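Local coordinates for rhamnose ABC transporter, rhamnose-binding protein (Actinomyces odontolyticus ATCC 17982, PDB 5BQ3) that probably binds a sugar, perhaps rhamnose, as the extracytoplasmic solute-binding component of an ABC transporter, at residues V25-T31 with I56-N62; F41-M45 with L268-L274; M144-Q148 with F244-L248; A69-V75 with A93-V99. One frame throughout, in Å; residues are numbered along the deposited sequence.

In the fold
The chain folds into two alpha/beta lobes, as in type I periplasmic binding proteins. Contacts 1 and 4 belong to the six-stranded lobe, their centres about 25 Å apart: contact 1 joins strand 60-63, at one edge of the sheet, to strand 29-33, and contact 4 pairs loops after strands 60-63 and 88-91. Contact 3 lies in the other lobe, on edge strand 244-247 of the four-stranded sheet, its centre about 43 Å from that of contact 1. Contact 2 packs helices 40-56 and 271-287, the latter entered from strand 266-268 near the other lobe; it encloses contacts 3 and 4 along the chain and touches contact 3. Sugar probably binds in the cleft between the lobes, as in this family.

Contact 1. Residues V25-T31 with I56-N62; sequences VSSQSIT and IGFAEVN
Strands 29-31 and 60-62 run parallel, their axes 4.8 Å apart at closest approach and their N-to-C directions 7° apart, with Ile30 beside Val61 (CA-CA 5.1 Å) and Thr31 beside Asn62 (CA-CA 4.7 Å). Ile30 bonds to the residues flanking its partner, as parallel pairing requires: Ile30 N to Glu60 O at 2.8 Å, and Asn62 N to Ile30 O at 3.0 Å. One step earlier, Ala59 N donates to Gln28 O (2.9 Å). Gly57 leaves the preceding helix at phi/psi 106/40, a conformation in which any CB would collide with the carbonyl O of Ile56. The Phe58 ring (chi1 m, chi2 -86°) takes a CH-pi contact on each face: Val25 CG2 sits 3.7 Å from the Phe58 centroid, and Ile30, t/t, sets its CB 3.8 Å from that centroid on the opposite face. The two strands belong to a beta-alpha-beta unit whose helix 40-56 packs Ala53 against Ile30, Phe58 and Val61, while Val88 of strand 88-91 touches Ile30 and Phe58, and Ala283 of helix 271-287 meets Phe58.

Contact 2. Residues F41-M45 with L268-L274; sequences FSDVM and LWDPAQL
This is apolar packing between the beginnings of two helices, 40-56 and 271-287, near the centre of a two-lobed periplasmic binding protein fold; the second helix is entered from strand 266-268 through Trp269 and Asp270. Asp270 is the N-cap, its OD1 accepting a weak bond from Ala272 N at 3.4 Å. The backbones come closest at Met45 and Ala272 (CA-CA 4.2 Å), an approach tight enough for Met45 CA to lie 3.2 Å from Pro271 O and Ala272 CA 3.5 Å from Val44 O, both CA-H...O contacts. No conventional hydrogen bond crosses the interface. Phe41, chi1 t and chi2 -85°, extends its ring to Leu268, Trp269 and Pro271: Pro271 CG makes a CH-pi contact over one face, 3.8 Å from the Phe41 centroid, while Leu268 CD2 meets the ring edge at Phe41 CE2 (3.6 Å). The Phe41 ring and the Trp269 five-membered ring meet rim to rim with planes at 86° and centroids 5.6 Å apart; Phe332 adds another nearly perpendicular ring to Phe41. Val44 (t) places CG1 3.8 Å from Pro271 CG. Met45 is a selenomethionine; with chi1 and chi2 both t, Met45 SE lies 3.6 Å from Leu274 CD2.

Contact 3. Residues M144-Q148 with F244-L248; sequences MVSDQ and FLTGL
Helix 144-148 packs on strand 244-247 running nearly antiparallel to it, at 162°, with the short axes 9.1 Å apart at closest approach. The strand enters the contact at Phe244, where Phe244 CA is 7.0 Å from Gln148 CA. With chi1 m and chi2 -90°, the Phe244 ring turns a face to the helix: Gln148 CB makes a CH-pi contact 4.2 Å from its centroid, 27° off the normal, and Gln148 NE2 comes within 3.5 Å of Phe244 CD1. Gln148, m/t, carries its amide in between Phe244 and Thr246. Leu245 points the opposite way, onto Ile227, Ala231 and Leu234 of helix 224-236, so this edge strand of the four-stranded parallel sheet has a helix on each face, the layered alpha/beta arrangement of a periplasmic binding protein lobe. Thr246 faces helix 134-149 again, with Thr246 CA 6.9 Å from Val145 CA; Thr246 CG2 meets Val145 CG2 at 3.6 Å, and Gln148 OE1 approaches Thr246 CB at 3.9 Å. The Thr246 hydroxyl is hydrogen-bonded to Glu265 O. Met144, a selenomethionine (m/t/m), brings its CE 3.3 Å from Thr246 OG1. Gly247, at phi/psi 145/-139, where a CB would strike the preceding carbonyl, presents its O 3.6 Å from Met144 CE.

Contact 4. Residues A69-V75 with A93-V99; sequences ASSSSQV and ANDPDAV
Two loops that follow parallel strands 60-63 and 88-91, and lead into helices 75-83 and 100-109, meet here beyond the C-terminal ends of the strands, the end of a parallel alpha/beta sheet where binding sites commonly lie. Ser70 to Ser73 form a type I turn, with Ser73 N donating to Ser70 O (3.3 Å) and Ser73 OG to the same Ser70 O (2.7 Å). In the other loop Asp95 (chi1 t) makes an Asx motif: Asp95 OD2 accepts from Ala98 N at 3.0 Å and, weakly, from Asp97 N at 3.3 Å. The loops are joined by Gln74, m/t, whose OE1 accepts from Asn94 N at 2.9 Å; Gln74 NE2 donates to Ala92 O and Pro34 O, and Asn94 ND2 to Lys35 O. Around this bond, Ala98 CB packs 3.4 Å from Ser71 O and 3.4 Å from Ser72 OG. The contact thus ties together three successive strand-to-helix loops through the side-chain amides of Gln74 and Asn94 bonding to main-chain N and O atoms, without a salt bridge between its two segments.

Contact 1. Residues V25-T31 with I56-N62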
loop_
_atom_site.group_PDB
_atom_site.type_symbol
_atom_site.label_atom_id
_atom_site.label_comp_id
_atom_site.label_asym_id
_atom_site.label_seq_id
_atom_site.Cartn_x
_atom_site.Cartn_y
_atom_site.Cartn_z
ATOM N N VAL A 25 12.188 -19.595 -16.613
ATOM C CA VAL A 25 11.247 -18.909 -17.500
ATOM C C VAL A 25 12.028 -18.079 -18.554
ATOM O O VAL A 25 11.621 -16.973 -18.917
ATOM C CB VAL A 25 10.219 -18.060 -16.694
ATOM C CG1 VAL A 25 9.195 -18.951 -16.000
ATOM C CG2 VAL A 25 10.904 -17.143 -15.687
ATOM N N SER A 26 13.131 -18.660 -19.069
ATOM C CA SER A 26 14.026 -18.068 -20.069
ATOM C C SER A 26 13.345 -17.869 -21.435
ATOM O O SER A 26 13.812 -17.054 -22.232
ATOM C CB SER A 26 15.277 -18.926 -20.235
ATOM O OG SER A 26 14.957 -20.271 -20.556
ATOM N N SER A 27 12.245 -18.604 -21.692
ATOM C CA SER A 27 11.467 -18.555 -22.933
ATOM C C SER A 27 10.056 -17.972 -22.715
ATOM O O SER A 27 9.339 -17.720 -23.688
ATOM C CB SER A 27 11.352 -19.958 -23.523
ATOM O OG SER A 27 10.719 -20.845 -22.614
ATOM N N GLN A 28 9.668 -17.758 -21.445
ATOM C CA GLN A 28 8.344 -17.268 -21.052
ATOM C C GLN A 28 8.273 -15.733 -21.015
ATOM O O GLN A 28 9.300 -15.067 -20.884
ATOM C CB GLN A 28 7.943 -17.853 -19.687
ATOM C CG GLN A 28 8.067 -19.379 -19.588
ATOM C CD GLN A 28 6.918 -20.109 -20.228
ATOM O OE1 GLN A 28 6.936 -20.416 -21.423
ATOM N NE2 GLN A 28 5.904 -20.425 -19.442
ATOM N N SER A 29 7.046 -15.185 -21.136
ATOM C CA SER A 29 6.772 -13.745 -21.141
ATOM C C SER A 29 5.973 -13.288 -19.908
ATOM O O SER A 29 5.104 -14.015 -19.422
ATOM C CB SER A 29 6.015 -13.353 -22.406
ATOM O OG SER A 29 4.810 -14.086 -22.550
ATOM N N ILE A 30 6.264 -12.065 -19.423
ATOM C CA ILE A 30 5.601 -11.443 -18.271
ATOM C C ILE A 30 5.041 -10.067 -18.680
ATOM O O ILE A 30 5.701 -9.322 -19.408
ATOM C CB ILE A 30 6.540 -11.366 -17.020
ATOM C CG1 ILE A 30 5.754 -10.979 -15.735
ATOM C CG2 ILE A 30 7.775 -10.464 -17.248
ATOM C CD1 ILE A 30 6.457 -11.278 -14.415
ATOM N N THR A 31 3.817 -9.751 -18.226
ATOM C CA THR A 31 3.162 -8.474 -18.515
ATOM C C THR A 31 2.571 -7.893 -17.228
ATOM O O THR A 31 1.886 -8.593 -16.478
ATOM C CB THR A 31 2.120 -8.615 -19.637
ATOM O OG1 THR A 31 2.777 -9.079 -20.817
ATOM C CG2 THR A 31 1.424 -7.302 -19.956
ATOM N N ILE A 56 15.429 -12.335 -13.110
ATOM C CA ILE A 56 14.882 -13.687 -13.271
ATOM C C ILE A 56 15.317 -14.247 -14.643
ATOM O O ILE A 56 15.806 -15.378 -14.721
ATOM C CB ILE A 56 13.331 -13.667 -13.089
ATOM C CG1 ILE A 56 12.942 -13.332 -11.635
ATOM C CG2 ILE A 56 12.698 -14.988 -13.512
ATOM C CD1 ILE A 56 11.569 -12.696 -11.450
ATOM N N GLY A 57 15.158 -13.435 -15.690
ATOM C CA GLY A 57 15.544 -13.795 -17.047
ATOM C C GLY A 57 14.392 -14.112 -17.976
ATOM O O GLY A 57 14.504 -15.030 -18.793
ATOM N N PHE A 58 13.283 -13.344 -17.877
ATOM C CA PHE A 58 12.110 -13.501 -18.743
ATOM C C PHE A 58 12.458 -13.095 -20.173
ATOM O O PHE A 58 13.205 -12.129 -20.368
ATOM C CB PHE A 58 10.928 -12.661 -18.228
ATOM C CG PHE A 58 10.069 -13.307 -17.166
ATOM C CD1 PHE A 58 9.018 -14.148 -17.516
ATOM C CD2 PHE A 58 10.273 -13.029 -15.819
ATOM C CE1 PHE A 58 8.207 -14.725 -16.534
ATOM C CE2 PHE A 58 9.461 -13.607 -14.838
ATOM C CZ PHE A 58 8.433 -14.450 -15.203
ATOM N N ALA A 59 11.932 -13.834 -21.167
ATOM C CA ALA A 59 12.166 -13.579 -22.593
ATOM C C ALA A 59 11.547 -12.249 -23.032
ATOM O O ALA A 59 12.186 -11.497 -23.766
ATOM C CB ALA A 59 11.608 -14.720 -23.429
ATOM N N GLU A 60 10.312 -11.957 -22.574
ATOM C CA GLU A 60 9.587 -10.721 -22.888
ATOM C C GLU A 60 9.025 -10.095 -21.616
ATOM O O GLU A 60 8.388 -10.783 -20.815
ATOM C CB GLU A 60 8.453 -10.977 -23.896
ATOM C CG GLU A 60 8.917 -11.343 -25.294
ATOM C CD GLU A 60 8.040 -12.364 -25.990
ATOM O OE1 GLU A 60 6.882 -12.026 -26.332
ATOM O OE2 GLU A 60 8.511 -13.505 -26.198
ATOM N N VAL A 61 9.293 -8.795 -21.418
ATOM C CA VAL A 61 8.816 -8.017 -20.269
ATOM C C VAL A 61 8.066 -6.810 -20.838
ATOM O O VAL A 61 8.677 -5.957 -21.488
ATOM C CB VAL A 61 9.953 -7.612 -19.282
ATOM C CG1 VAL A 61 9.386 -6.963 -18.023
ATOM C CG2 VAL A 61 10.834 -8.806 -18.914
ATOM N N ASN A 62 6.736 -6.767 -20.636
ATOM C CA ASN A 62 5.889 -5.701 -21.171
ATOM C C ASN A 62 5.030 -5.033 -20.098
ATOM O O ASN A 62 4.758 -5.624 -19.055
ATOM C CB ASN A 62 4.980 -6.249 -22.284
ATOM C CG ASN A 62 5.704 -7.017 -23.361
ATOM O OD1 ASN A 62 5.671 -8.253 -23.399
ATOM N ND2 ASN A 62 6.382 -6.303 -24.253
#

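Contact 2. Residues F41-M45 with L268-L274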
loop_
_atom_site.group_PDB
_atom_site.type_symbol
_atom_site.label_atom_id
_atom_site.label_comp_id
_atom_site.label_asym_id
_atom_site.label_seq_id
_atom_site.Cartn_x
_atom_site.Cartn_y
_atom_site.Cartn_z
ATOM N N PHE A 41 3.445 7.096 -8.547
ATOM C CA PHE A 41 3.587 6.061 -7.518
ATOM C C PHE A 41 3.495 4.658 -8.132
ATOM O O PHE A 41 4.257 3.770 -7.739
ATOM C CB PHE A 41 2.522 6.263 -6.426
ATOM C CG PHE A 41 2.646 5.401 -5.193
ATOM C CD1 PHE A 41 2.102 4.125 -5.162
ATOM C CD2 PHE A 41 3.233 5.897 -4.036
ATOM C CE1 PHE A 41 2.191 3.337 -4.011
ATOM C CE2 PHE A 41 3.318 5.112 -2.885
ATOM C CZ PHE A 41 2.797 3.836 -2.879
ATOM N N SER A 42 2.567 4.468 -9.091
ATOM C CA SER A 42 2.331 3.200 -9.782
ATOM C C SER A 42 3.522 2.812 -10.679
ATOM O O SER A 42 3.809 1.623 -10.818
ATOM C CB SER A 42 1.051 3.285 -10.604
ATOM O OG SER A 42 0.537 2.001 -10.910
ATOM N N ASP A 43 4.225 3.811 -11.257
ATOM C CA ASP A 43 5.387 3.611 -12.129
ATOM C C ASP A 43 6.619 3.114 -11.350
ATOM O O ASP A 43 7.465 2.430 -11.934
ATOM C CB ASP A 43 5.721 4.900 -12.905
ATOM C CG ASP A 43 4.801 5.206 -14.085
ATOM O OD1 ASP A 43 3.815 4.456 -14.289
ATOM O OD2 ASP A 43 5.064 6.198 -14.803
ATOM N N VAL A 44 6.714 3.441 -10.045
ATOM C CA VAL A 44 7.790 2.989 -9.148
ATOM C C VAL A 44 7.597 1.478 -8.904
ATOM O O VAL A 44 8.569 0.725 -8.925
ATOM C CB VAL A 44 7.835 3.809 -7.826
ATOM C CG1 VAL A 44 8.891 3.268 -6.864
ATOM C CG2 VAL A 44 8.086 5.286 -8.104
HETATM N N MSE A 45 6.328 1.050 -8.720
HETATM C CA MSE A 45 5.907 -0.341 -8.529
HETATM C C MSE A 45 6.208 -1.151 -9.801
HETATM O O MSE A 45 6.740 -2.259 -9.699
HETATM C CB MSE A 45 4.408 -0.387 -8.166
HETATM C CG MSE A 45 3.816 -1.796 -8.047
HETATM SE SE MSE A 45 1.851 -1.811 -8.012
HETATM C CE MSE A 45 1.477 -1.086 -9.800
ATOM N N LEU A 268 4.439 4.475 5.414
ATOM C CA LEU A 268 3.844 4.059 4.146
ATOM C C LEU A 268 4.511 2.733 3.751
ATOM O O LEU A 268 4.570 1.829 4.586
ATOM C CB LEU A 268 3.940 5.145 3.043
ATOM C CG LEU A 268 2.940 5.040 1.877
ATOM C CD1 LEU A 268 1.552 5.529 2.265
ATOM C CD2 LEU A 268 3.435 5.798 0.684
ATOM N N TRP A 269 4.996 2.603 2.505
ATOM C CA TRP A 269 5.628 1.394 1.968
ATOM C C TRP A 269 6.399 1.734 0.706
ATOM O O TRP A 269 6.169 2.791 0.120
ATOM C CB TRP A 269 4.567 0.308 1.670
ATOM C CG TRP A 269 3.321 0.845 1.026
ATOM C CD1 TRP A 269 3.135 1.127 -0.296
ATOM C CD2 TRP A 269 2.108 1.224 1.692
ATOM N NE1 TRP A 269 1.881 1.651 -0.497
ATOM C CE2 TRP A 269 1.226 1.719 0.707
ATOM C CE3 TRP A 269 1.676 1.188 3.031
ATOM C CZ2 TRP A 269 -0.061 2.174 1.015
ATOM C CZ3 TRP A 269 0.403 1.643 3.337
ATOM C CH2 TRP A 269 -0.451 2.126 2.337
ATOM N N ASP A 270 7.317 0.855 0.294
ATOM C CA ASP A 270 8.083 1.022 -0.938
ATOM C C ASP A 270 7.328 0.288 -2.060
ATOM O O ASP A 270 7.290 -0.948 -2.032
ATOM C CB ASP A 270 9.525 0.491 -0.760
ATOM C CG ASP A 270 10.521 0.844 -1.859
ATOM O OD1 ASP A 270 10.103 1.422 -2.890
ATOM O OD2 ASP A 270 11.721 0.533 -1.689
ATOM N N PRO A 271 6.681 1.004 -3.023
ATOM C CA PRO A 271 5.930 0.298 -4.082
ATOM C C PRO A 271 6.809 -0.565 -4.998
ATOM O O PRO A 271 6.304 -1.541 -5.548
ATOM C CB PRO A 271 5.241 1.424 -4.863
ATOM C CG PRO A 271 5.966 2.651 -4.520
ATOM C CD PRO A 271 6.587 2.471 -3.179
ATOM N N ALA A 272 8.117 -0.236 -5.126
ATOM C CA ALA A 272 9.099 -0.979 -5.926
ATOM C C ALA A 272 9.274 -2.418 -5.416
ATOM O O ALA A 272 9.477 -3.330 -6.224
ATOM C CB ALA A 272 10.436 -0.259 -5.909
ATOM N N GLN A 273 9.188 -2.616 -4.081
ATOM C CA GLN A 273 9.299 -3.924 -3.427
ATOM C C GLN A 273 8.095 -4.811 -3.765
ATOM O O GLN A 273 8.251 -6.027 -3.882
ATOM C CB GLN A 273 9.412 -3.762 -1.907
ATOM C CG GLN A 273 10.729 -3.160 -1.425
ATOM C CD GLN A 273 10.826 -3.109 0.083
ATOM O OE1 GLN A 273 9.877 -2.758 0.796
ATOM N NE2 GLN A 273 11.998 -3.425 0.602
ATOM N N LEU A 274 6.900 -4.204 -3.912
ATOM C CA LEU A 274 5.657 -4.898 -4.241
ATOM C C LEU A 274 5.730 -5.520 -5.648
ATOM O O LEU A 274 5.377 -6.688 -5.807
ATOM C CB LEU A 274 4.458 -3.936 -4.120
ATOM C CG LEU A 274 3.086 -4.469 -4.526
ATOM C CD1 LEU A 274 2.512 -5.386 -3.462
ATOM C CD2 LEU A 274 2.146 -3.339 -4.787
#

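Contact 3. Residues M144-Q148 with F244-L248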
loop_
_atom_site.group_PDB
_atom_site.type_symbol
_atom_site.label_atom_id
_atom_site.label_comp_id
_atom_site.label_asym_id
_atom_site.label_seq_id
_atom_site.Cartn_x
_atom_site.Cartn_y
_atom_site.Cartn_z
HETATM N N MSE A 144 4.294 4.899 16.584
HETATM C CA MSE A 144 4.780 6.246 16.256
HETATM C C MSE A 144 4.107 7.291 17.147
HETATM O O MSE A 144 4.780 8.213 17.604
HETATM C CB MSE A 144 4.540 6.575 14.772
HETATM C CG MSE A 144 5.338 5.678 13.815
HETATM SE SE MSE A 144 5.229 6.182 11.938
HETATM C CE MSE A 144 3.328 5.999 11.637
ATOM N N VAL A 145 2.788 7.130 17.413
ATOM C CA VAL A 145 2.008 8.028 18.274
ATOM C C VAL A 145 2.571 7.970 19.685
ATOM O O VAL A 145 3.028 8.991 20.189
ATOM C CB VAL A 145 0.488 7.712 18.254
ATOM C CG1 VAL A 145 -0.271 8.572 19.255
ATOM C CG2 VAL A 145 -0.090 7.904 16.870
ATOM N N SER A 146 2.562 6.765 20.295
ATOM C CA SER A 146 3.040 6.474 21.648
ATOM C C SER A 146 4.460 6.995 21.876
ATOM O O SER A 146 4.720 7.608 22.911
ATOM C CB SER A 146 2.985 4.973 21.917
ATOM O OG SER A 146 3.169 4.690 23.294
ATOM N N ASP A 147 5.354 6.796 20.889
ATOM C CA ASP A 147 6.750 7.235 20.924
ATOM C C ASP A 147 6.857 8.775 20.926
ATOM O O ASP A 147 7.663 9.322 21.681
ATOM C CB ASP A 147 7.519 6.639 19.727
ATOM C CG ASP A 147 8.973 7.051 19.599
ATOM O OD1 ASP A 147 9.741 6.844 20.571
ATOM O OD2 ASP A 147 9.356 7.536 18.511
ATOM N N GLN A 148 6.038 9.461 20.099
ATOM C CA GLN A 148 6.056 10.914 19.962
ATOM C C GLN A 148 5.371 11.633 21.135
ATOM O O GLN A 148 5.926 12.625 21.614
ATOM C CB GLN A 148 5.431 11.340 18.629
ATOM C CG GLN A 148 6.394 11.201 17.447
ATOM C CD GLN A 148 5.726 11.346 16.100
ATOM O OE1 GLN A 148 5.712 10.416 15.292
ATOM N NE2 GLN A 148 5.189 12.527 15.811
ATOM N N PHE A 244 1.904 17.023 17.574
ATOM C CA PHE A 244 2.565 16.048 16.706
ATOM C C PHE A 244 1.628 15.543 15.614
ATOM O O PHE A 244 0.427 15.426 15.836
ATOM C CB PHE A 244 3.092 14.858 17.528
ATOM C CG PHE A 244 4.217 15.199 18.472
ATOM C CD1 PHE A 244 5.542 15.127 18.056
ATOM C CD2 PHE A 244 3.955 15.575 19.785
ATOM C CE1 PHE A 244 6.585 15.448 18.932
ATOM C CE2 PHE A 244 4.997 15.895 20.659
ATOM C CZ PHE A 244 6.305 15.829 20.226
ATOM N N LEU A 245 2.177 15.242 14.434
ATOM C CA LEU A 245 1.389 14.717 13.330
ATOM C C LEU A 245 2.078 13.502 12.732
ATOM O O LEU A 245 3.240 13.561 12.332
ATOM C CB LEU A 245 1.098 15.781 12.252
ATOM C CG LEU A 245 0.373 15.285 10.987
ATOM C CD1 LEU A 245 -1.067 14.886 11.269
ATOM C CD2 LEU A 245 0.426 16.304 9.905
ATOM N N THR A 246 1.331 12.405 12.668
ATOM C CA THR A 246 1.787 11.142 12.108
ATOM C C THR A 246 0.611 10.481 11.365
ATOM O O THR A 246 -0.510 11.002 11.367
ATOM C CB THR A 246 2.423 10.263 13.208
ATOM O OG1 THR A 246 3.032 9.128 12.600
ATOM C CG2 THR A 246 1.437 9.826 14.274
ATOM N N GLY A 247 0.899 9.367 10.711
ATOM C CA GLY A 247 -0.079 8.609 9.948
ATOM C C GLY A 247 0.550 8.001 8.721
ATOM O O GLY A 247 1.685 7.519 8.780
ATOM N N LEU A 248 -0.180 8.037 7.599
ATOM C CA LEU A 248 0.282 7.492 6.325
ATOM C C LEU A 248 0.388 8.604 5.294
ATOM O O LEU A 248 -0.615 9.242 4.993
ATOM C CB LEU A 248 -0.647 6.362 5.838
ATOM C CG LEU A 248 -0.941 5.234 6.834
ATOM C CD1 LEU A 248 -2.165 4.482 6.429
ATOM C CD2 LEU A 248 0.230 4.277 6.971
#

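Contact 4. Residues A69-V75 with A93-V99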
loop_
_atom_site.group_PDB
_atom_site.type_symbol
_atom_site.label_atom_id
_atom_site.label_comp_id
_atom_site.label_asym_id
_atom_site.label_seq_id
_atom_site.Cartn_x
_atom_site.Cartn_y
_atom_site.Cartn_z
ATOM N N ALA A 69 -8.340 5.202 -15.068
ATOM C CA ALA A 69 -8.619 4.162 -14.080
ATOM C C ALA A 69 -10.130 4.003 -13.852
ATOM O O ALA A 69 -10.722 4.695 -13.020
ATOM C CB ALA A 69 -7.903 4.464 -12.771
ATOM N N SER A 70 -10.746 3.096 -14.629
ATOM C CA SER A 70 -12.167 2.736 -14.567
ATOM C C SER A 70 -12.295 1.253 -14.195
ATOM O O SER A 70 -11.357 0.489 -14.431
ATOM C CB SER A 70 -12.851 3.029 -15.900
ATOM O OG SER A 70 -14.195 2.574 -15.935
ATOM N N SER A 71 -13.449 0.851 -13.627
ATOM C CA SER A 71 -13.752 -0.510 -13.172
ATOM C C SER A 71 -13.410 -1.607 -14.216
ATOM O O SER A 71 -12.703 -2.559 -13.873
ATOM C CB SER A 71 -15.220 -0.619 -12.769
ATOM O OG SER A 71 -16.090 -0.321 -13.850
ATOM N N SER A 72 -13.884 -1.456 -15.478
ATOM C CA SER A 72 -13.667 -2.426 -16.564
ATOM C C SER A 72 -12.685 -1.926 -17.650
ATOM O O SER A 72 -12.670 -2.482 -18.754
ATOM C CB SER A 72 -14.999 -2.784 -17.222
ATOM O OG SER A 72 -15.877 -3.502 -16.373
ATOM N N SER A 73 -11.849 -0.915 -17.334
ATOM C CA SER A 73 -10.893 -0.324 -18.281
ATOM C C SER A 73 -9.721 -1.261 -18.640
ATOM O O SER A 73 -9.106 -1.080 -19.695
ATOM C CB SER A 73 -10.349 0.994 -17.738
ATOM O OG SER A 73 -9.656 0.819 -16.514
ATOM N N GLN A 74 -9.424 -2.253 -17.778
ATOM C CA GLN A 74 -8.324 -3.210 -17.950
ATOM C C GLN A 74 -8.728 -4.487 -18.712
ATOM O O GLN A 74 -7.845 -5.195 -19.199
ATOM C CB GLN A 74 -7.759 -3.608 -16.578
ATOM C CG GLN A 74 -7.165 -2.450 -15.781
ATOM C CD GLN A 74 -6.934 -2.816 -14.338
ATOM O OE1 GLN A 74 -7.861 -3.140 -13.590
ATOM N NE2 GLN A 74 -5.693 -2.726 -13.900
ATOM N N VAL A 75 -10.046 -4.782 -18.805
ATOM C CA VAL A 75 -10.642 -5.978 -19.430
ATOM C C VAL A 75 -10.133 -6.200 -20.880
ATOM O O VAL A 75 -9.775 -7.331 -21.222
ATOM C CB VAL A 75 -12.196 -5.932 -19.372
ATOM C CG1 VAL A 75 -12.832 -7.121 -20.094
ATOM C CG2 VAL A 75 -12.685 -5.870 -17.929
ATOM N N ALA A 93 -5.906 -4.651 -9.906
ATOM C CA ALA A 93 -7.332 -4.604 -10.235
ATOM C C ALA A 93 -8.010 -3.289 -9.841
ATOM O O ALA A 93 -7.928 -2.865 -8.685
ATOM C CB ALA A 93 -8.058 -5.771 -9.583
ATOM N N ASN A 94 -8.686 -2.651 -10.818
ATOM C CA ASN A 94 -9.436 -1.408 -10.622
ATOM C C ASN A 94 -10.721 -1.690 -9.840
ATOM O O ASN A 94 -11.141 -0.875 -9.021
ATOM C CB ASN A 94 -9.754 -0.756 -11.964
ATOM C CG ASN A 94 -8.699 0.196 -12.470
ATOM O OD1 ASN A 94 -8.199 1.058 -11.738
ATOM N ND2 ASN A 94 -8.395 0.112 -13.757
ATOM N N ASP A 95 -11.335 -2.852 -10.108
ATOM C CA ASP A 95 -12.535 -3.368 -9.451
ATOM C C ASP A 95 -12.341 -4.870 -9.233
ATOM O O ASP A 95 -11.880 -5.545 -10.154
ATOM C CB ASP A 95 -13.799 -3.076 -10.281
ATOM C CG ASP A 95 -15.099 -3.430 -9.582
ATOM O OD1 ASP A 95 -15.485 -2.703 -8.642
ATOM O OD2 ASP A 95 -15.737 -4.427 -9.983
ATOM N N PRO A 96 -12.659 -5.423 -8.036
ATOM C CA PRO A 96 -12.420 -6.861 -7.813
ATOM C C PRO A 96 -13.302 -7.813 -8.629
ATOM O O PRO A 96 -12.899 -8.954 -8.841
ATOM C CB PRO A 96 -12.688 -7.040 -6.314
ATOM C CG PRO A 96 -13.565 -5.914 -5.944
ATOM C CD PRO A 96 -13.167 -4.767 -6.815
ATOM N N ASP A 97 -14.478 -7.353 -9.091
ATOM C CA ASP A 97 -15.430 -8.180 -9.829
ATOM C C ASP A 97 -15.433 -7.946 -11.347
ATOM O O ASP A 97 -15.660 -8.900 -12.090
ATOM C CB ASP A 97 -16.850 -7.949 -9.284
ATOM C CG ASP A 97 -17.179 -8.657 -7.977
ATOM O OD1 ASP A 97 -16.282 -9.340 -7.422
ATOM O OD2 ASP A 97 -18.339 -8.555 -7.524
ATOM N N ALA A 98 -15.226 -6.697 -11.802
ATOM C CA ALA A 98 -15.270 -6.322 -13.222
ATOM C C ALA A 98 -14.173 -6.979 -14.074
ATOM O O ALA A 98 -14.436 -7.309 -15.232
ATOM C CB ALA A 98 -15.186 -4.815 -13.365
ATOM N N VAL A 99 -12.961 -7.156 -13.519
ATOM C CA VAL A 99 -11.816 -7.745 -14.230
ATOM C C VAL A 99 -11.787 -9.284 -14.092
ATOM O O VAL A 99 -11.064 -9.945 -14.841
ATOM C CB VAL A 99 -10.452 -7.135 -13.784
ATOM C CG1 VAL A 99 -10.363 -5.648 -14.112
ATOM C CG2 VAL A 99 -10.168 -7.390 -12.306
#